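Local atomic coordinates of attachment protein G3P (Enterobacteria phage Ike, PDB entry 4EO0), a protein that binds the N-pilus of its bacterial host through a pilus-binding domain at the tip of the filamentous phage, in infection. Residues R32-C45 with C80-S94. Numbering follows the deposited sequence. Where two conformers were deposited one is given.
Sequences RKEVITQADLTTAC and CVYNGSPGEKTESWS
I36 and W93 show how one indole can use both a face and an edge against the same strand. With CG1 of the isoleucine anti to its carbonyl carbon, the extended chi2 (-179°) carries CD1 squarely over the indole, 3.5 Å from the centroid of the six-membered ring and almost on its normal, a CH-pi contact; K89 CD lies over the opposite face, leaving the ring sandwiched. Its edge is used as well: W93 NE1 donates a nearly straight bond to E34 O (3.0 Å), meeting that oxygen from above the carbonyl plane. K89 N reaches the same E34 O at 2.8 Å from the other face of the plane, giving the carbonyl two grips. The E34 side chain bends at chi2 and runs along the backbone of S92, with CG 3.5 Å from S92 N, while its carboxylate is held by S18 and T20 of strand 12-24. A backbone ladder pairs the short strand 87-89 antiparallel with the C-terminal half of strand 30-36, extending the antiparallel sheet of the pilus-binding domain: E34 N to K89 O (2.8 Å) completes the E34-K89 pair, and I36 N to G87 O (3.0 Å) and G87 N to I36 O close the ladder. After I36 the chain enters helix 38-66 through a capping box of T37 and D40. There L41 wedges between P86 CD and Y82, its CD2 over one ring face 4.0 Å from the centroid, and one turn later the disulfide C45-C80 ties the helix to C80, just ahead of Y82.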
loop_
_atom_site.group_PDB
_atom_site.type_symbol
_atom_site.label_atom_id
_atom_site.label_comp_id
_atom_site.label_asym_id
_atom_site.label_seq_id
_atom_site.Cartn_x
_atom_site.Cartn_y
_atom_site.Cartn_z
ATOM N N ARG A 32 26.891 -8.815 6.233
ATOM C CA ARG A 32 25.579 -9.259 5.772
ATOM C C ARG A 32 24.579 -8.128 6.054
ATOM O O ARG A 32 24.525 -7.629 7.179
ATOM C CB ARG A 32 25.186 -10.576 6.477
ATOM C CG ARG A 32 23.768 -11.070 6.187
ATOM C CD ARG A 32 23.517 -12.459 6.746
ATOM N NE ARG A 32 24.132 -13.499 5.918
ATOM C CZ ARG A 32 23.914 -14.804 6.060
ATOM N NH1 ARG A 32 23.089 -15.248 6.999
ATOM N NH2 ARG A 32 24.519 -15.672 5.260
ATOM N N LYS A 33 23.827 -7.703 5.022
ATOM C CA LYS A 33 22.844 -6.618 5.143
ATOM C C LYS A 33 21.442 -7.007 4.648
ATOM O O LYS A 33 21.311 -7.869 3.773
ATOM C CB LYS A 33 23.327 -5.345 4.417
ATOM C CG LYS A 33 24.555 -4.676 5.041
ATOM C CD LYS A 33 24.174 -3.580 6.027
ATOM C CE LYS A 33 25.377 -2.838 6.554
ATOM N NZ LYS A 33 24.975 -1.665 7.370
ATOM N N GLU A 34 20.404 -6.345 5.190
ATOM C CA GLU A 34 18.995 -6.532 4.805
ATOM C C GLU A 34 18.546 -5.213 4.190
ATOM O O GLU A 34 18.486 -4.205 4.897
ATOM C CB GLU A 34 18.144 -6.952 6.007
ATOM C CG GLU A 34 18.406 -8.390 6.418
ATOM C CD GLU A 34 17.925 -9.461 5.460
ATOM O OE1 GLU A 34 16.899 -9.251 4.771
ATOM O OE2 GLU A 34 18.557 -10.538 5.439
ATOM N N VAL A 35 18.286 -5.231 2.857
ATOM C CA VAL A 35 18.004 -4.051 2.032
ATOM C C VAL A 35 16.553 -3.891 1.526
ATOM O O VAL A 35 15.955 -4.838 1.015
ATOM C CB VAL A 35 19.020 -3.983 0.849
ATOM C CG1 VAL A 35 18.981 -2.631 0.134
ATOM C CG2 VAL A 35 20.443 -4.291 1.311
ATOM N N ILE A 36 16.035 -2.648 1.608
ATOM C CA ILE A 36 14.755 -2.226 1.071
ATOM C C ILE A 36 15.114 -1.013 0.181
ATOM O O ILE A 36 15.789 -0.090 0.641
ATOM C CB ILE A 36 13.657 -1.895 2.099
ATOM C CG1 ILE A 36 13.363 -3.117 2.985
ATOM C CG2 ILE A 36 12.382 -1.461 1.347
ATOM C CD1 ILE A 36 12.262 -2.947 4.044
ATOM N N THR A 37 14.687 -1.038 -1.087
ATOM C CA THR A 37 14.987 0.063 -2.008
ATOM C C THR A 37 13.764 0.969 -2.159
ATOM O O THR A 37 12.652 0.585 -1.776
ATOM C CB THR A 37 15.360 -0.481 -3.403
ATOM O OG1 THR A 37 14.159 -0.981 -4.008
ATOM C CG2 THR A 37 16.468 -1.538 -3.376
ATOM N N GLN A 38 13.956 2.145 -2.790
ATOM C CA GLN A 38 12.868 3.064 -3.082
ATOM C C GLN A 38 11.868 2.424 -4.051
ATOM O O GLN A 38 10.674 2.593 -3.866
ATOM C CB GLN A 38 13.386 4.397 -3.627
ATOM C CG GLN A 38 12.300 5.445 -3.861
ATOM C CD GLN A 38 11.469 5.753 -2.627
ATOM O OE1 GLN A 38 11.975 5.888 -1.510
ATOM N NE2 GLN A 38 10.162 5.846 -2.803
ATOM N N ALA A 39 12.346 1.667 -5.049
ATOM C CA ALA A 39 11.497 0.948 -6.009
ATOM C C ALA A 39 10.614 -0.058 -5.287
ATOM O O ALA A 39 9.451 -0.220 -5.656
ATOM C CB ALA A 39 12.341 0.252 -7.056
ATOM N N ASP A 40 11.146 -0.690 -4.216
ATOM C CA ASP A 40 10.339 -1.578 -3.377
ATOM C C ASP A 40 9.180 -0.839 -2.712
ATOM O O ASP A 40 8.118 -1.441 -2.562
ATOM C CB ASP A 40 11.175 -2.230 -2.263
ATOM C CG ASP A 40 12.233 -3.196 -2.728
ATOM O OD1 ASP A 40 12.074 -3.763 -3.831
ATOM O OD2 ASP A 40 13.159 -3.468 -1.946
ATOM N N LEU A 41 9.370 0.440 -2.317
ATOM C CA LEU A 41 8.315 1.230 -1.649
ATOM C C LEU A 41 7.187 1.539 -2.632
ATOM O O LEU A 41 6.003 1.427 -2.277
ATOM C CB LEU A 41 8.860 2.537 -1.020
ATOM C CG LEU A 41 9.376 2.479 0.434
ATOM C CD1 LEU A 41 10.690 1.769 0.536
ATOM C CD2 LEU A 41 9.613 3.874 0.998
ATOM N N THR A 42 7.563 1.898 -3.878
ATOM C CA THR A 42 6.626 2.205 -4.949
ATOM C C THR A 42 5.778 0.978 -5.237
ATOM O O THR A 42 4.574 1.113 -5.355
ATOM C CB THR A 42 7.361 2.777 -6.177
ATOM O OG1 THR A 42 7.810 4.082 -5.849
ATOM C CG2 THR A 42 6.468 2.855 -7.425
ATOM N N THR A 43 6.408 -0.221 -5.325
ATOM C CA THR A 43 5.693 -1.481 -5.557
ATOM C C THR A 43 4.742 -1.742 -4.424
ATOM O O THR A 43 3.593 -2.115 -4.685
ATOM C CB THR A 43 6.699 -2.612 -5.783
ATOM O OG1 THR A 43 7.440 -2.279 -6.950
ATOM C CG2 THR A 43 6.025 -3.994 -5.984
ATOM N N ALA A 44 5.205 -1.570 -3.166
ATOM C CA ALA A 44 4.373 -1.776 -1.980
ATOM C C ALA A 44 3.162 -0.825 -2.001
ATOM O O ALA A 44 2.063 -1.261 -1.681
ATOM C CB ALA A 44 5.202 -1.558 -0.726
ATOM N N CYS A 45 3.348 0.440 -2.439
ATOM C CA CYS A 45 2.253 1.404 -2.559
ATOM C C CYS A 45 1.266 0.986 -3.668
ATOM O O CYS A 45 0.057 1.120 -3.486
ATOM C CB CYS A 45 2.774 2.824 -2.779
ATOM S SG CYS A 45 1.477 4.090 -2.648
ATOM N N CYS A 80 1.309 7.093 -0.922
ATOM C CA CYS A 80 1.183 6.375 0.335
ATOM C C CYS A 80 1.889 7.117 1.425
ATOM O O CYS A 80 2.685 8.016 1.144
ATOM C CB CYS A 80 1.762 4.968 0.204
ATOM S SG CYS A 80 0.746 3.853 -0.777
ATOM N N VAL A 81 1.621 6.692 2.672
ATOM C CA VAL A 81 2.337 7.071 3.894
ATOM C C VAL A 81 3.043 5.772 4.308
ATOM O O VAL A 81 2.413 4.701 4.342
ATOM C CB VAL A 81 1.453 7.634 5.017
ATOM C CG1 VAL A 81 2.267 7.849 6.308
ATOM C CG2 VAL A 81 0.792 8.924 4.567
ATOM N N TYR A 82 4.337 5.875 4.593
ATOM C CA TYR A 82 5.183 4.738 4.957
ATOM C C TYR A 82 5.640 4.809 6.386
ATOM O O TYR A 82 5.729 5.900 6.950
ATOM C CB TYR A 82 6.428 4.676 4.045
ATOM C CG TYR A 82 6.106 4.692 2.572
ATOM C CD1 TYR A 82 5.870 5.890 1.903
ATOM C CD2 TYR A 82 5.989 3.505 1.851
ATOM C CE1 TYR A 82 5.533 5.907 0.546
ATOM C CE2 TYR A 82 5.658 3.511 0.494
ATOM C CZ TYR A 82 5.410 4.714 -0.147
ATOM O OH TYR A 82 5.110 4.743 -1.484
ATOM N N ASN A 83 5.970 3.655 6.975
ATOM C CA ASN A 83 6.513 3.614 8.348
ATOM C C ASN A 83 8.041 3.426 8.366
ATOM O O ASN A 83 8.606 3.002 9.373
ATOM C CB ASN A 83 5.800 2.546 9.189
ATOM C CG ASN A 83 6.142 1.119 8.817
ATOM O OD1 ASN A 83 6.719 0.842 7.773
ATOM N ND2 ASN A 83 5.800 0.179 9.666
ATOM N N GLY A 84 8.687 3.697 7.245
ATOM C CA GLY A 84 10.137 3.550 7.147
ATOM C C GLY A 84 10.637 4.096 5.846
ATOM O O GLY A 84 9.868 4.351 4.918
ATOM N N SER A 85 11.932 4.270 5.799
ATOM C CA SER A 85 12.662 4.798 4.655
ATOM C C SER A 85 13.467 3.679 4.043
ATOM O O SER A 85 13.902 2.785 4.784
ATOM C CB SER A 85 13.631 5.888 5.115
ATOM O OG SER A 85 12.911 7.057 5.447
ATOM N N PRO A 86 13.727 3.702 2.711
ATOM C CA PRO A 86 14.573 2.653 2.140
ATOM C C PRO A 86 15.969 2.728 2.751
ATOM O O PRO A 86 16.422 3.802 3.172
ATOM C CB PRO A 86 14.628 3.009 0.653
ATOM C CG PRO A 86 14.229 4.370 0.555
ATOM C CD PRO A 86 13.317 4.667 1.670
ATOM N N GLY A 87 16.613 1.580 2.854
ATOM C CA GLY A 87 17.953 1.496 3.424
ATOM C C GLY A 87 18.386 0.084 3.729
ATOM O O GLY A 87 17.793 -0.875 3.233
ATOM N N GLU A 88 19.418 -0.035 4.563
ATOM C CA GLU A 88 20.019 -1.306 4.950
ATOM C C GLU A 88 20.006 -1.471 6.462
ATOM O O GLU A 88 20.154 -0.490 7.197
ATOM C CB GLU A 88 21.457 -1.399 4.425
ATOM C CG GLU A 88 21.614 -1.081 2.946
ATOM C CD GLU A 88 22.950 -1.423 2.311
ATOM O OE1 GLU A 88 23.990 -1.329 3.004
ATOM O OE2 GLU A 88 22.959 -1.745 1.100
ATOM N N LYS A 89 19.833 -2.713 6.910
ATOM C CA LYS A 89 19.821 -3.059 8.327
ATOM C C LYS A 89 20.505 -4.403 8.603
ATOM O O LYS A 89 20.661 -5.223 7.704
ATOM C CB LYS A 89 18.392 -3.075 8.869
ATOM C CG LYS A 89 17.728 -1.713 8.861
ATOM C CD LYS A 89 16.561 -1.680 9.824
ATOM C CE LYS A 89 15.799 -0.376 9.691
ATOM N NZ LYS A 89 14.490 -0.437 10.391
ATOM N N THR A 90 20.922 -4.599 9.851
ATOM C CA THR A 90 21.535 -5.848 10.298
ATOM C C THR A 90 20.572 -7.025 10.200
ATOM O O THR A 90 20.952 -8.122 9.802
ATOM C CB THR A 90 22.007 -5.746 11.762
ATOM O OG1 THR A 90 23.023 -4.744 11.880
ATOM C CG2 THR A 90 22.564 -7.078 12.243
ATOM N N GLU A 91 19.320 -6.775 10.563
ATOM C CA GLU A 91 18.320 -7.818 10.710
ATOM C C GLU A 91 17.203 -7.625 9.702
ATOM O O GLU A 91 16.952 -6.512 9.265
ATOM C CB GLU A 91 17.736 -7.776 12.120
ATOM C CG GLU A 91 18.700 -8.210 13.201
ATOM C CD GLU A 91 19.013 -9.682 13.101
ATOM O OE1 GLU A 91 18.227 -10.483 13.642
ATOM O OE2 GLU A 91 20.030 -10.032 12.467
ATOM N N SER A 92 16.536 -8.719 9.348
ATOM C CA SER A 92 15.467 -8.703 8.359
ATOM C C SER A 92 14.323 -7.802 8.833
ATOM O O SER A 92 14.018 -7.747 10.016
ATOM C CB SER A 92 14.971 -10.130 8.105
ATOM O OG SER A 92 13.962 -10.170 7.113
ATOM N N TRP A 93 13.737 -7.063 7.898
ATOM C CA TRP A 93 12.745 -6.040 8.222
ATOM C C TRP A 93 11.816 -5.731 7.052
ATOM O O TRP A 93 12.012 -6.209 5.945
ATOM C CB TRP A 93 13.413 -4.762 8.738
ATOM C CG TRP A 93 14.253 -4.066 7.721
ATOM C CD1 TRP A 93 15.352 -4.562 7.091
ATOM C CD2 TRP A 93 14.069 -2.740 7.219
ATOM N NE1 TRP A 93 15.863 -3.633 6.229
ATOM C CE2 TRP A 93 15.095 -2.502 6.289
ATOM C CE3 TRP A 93 13.142 -1.728 7.469
ATOM C CZ2 TRP A 93 15.211 -1.303 5.603
ATOM C CZ3 TRP A 93 13.262 -0.540 6.787
ATOM C CH2 TRP A 93 14.289 -0.334 5.867
ATOM N N SER A 94 10.775 -4.955 7.331
ATOM C CA SER A 94 9.782 -4.599 6.320
ATOM C C SER A 94 9.311 -3.168 6.490
ATOM O O SER A 94 9.483 -2.580 7.563
ATOM C CB SER A 94 8.576 -5.540 6.390
ATOM O OG SER A 94 7.963 -5.474 7.668
#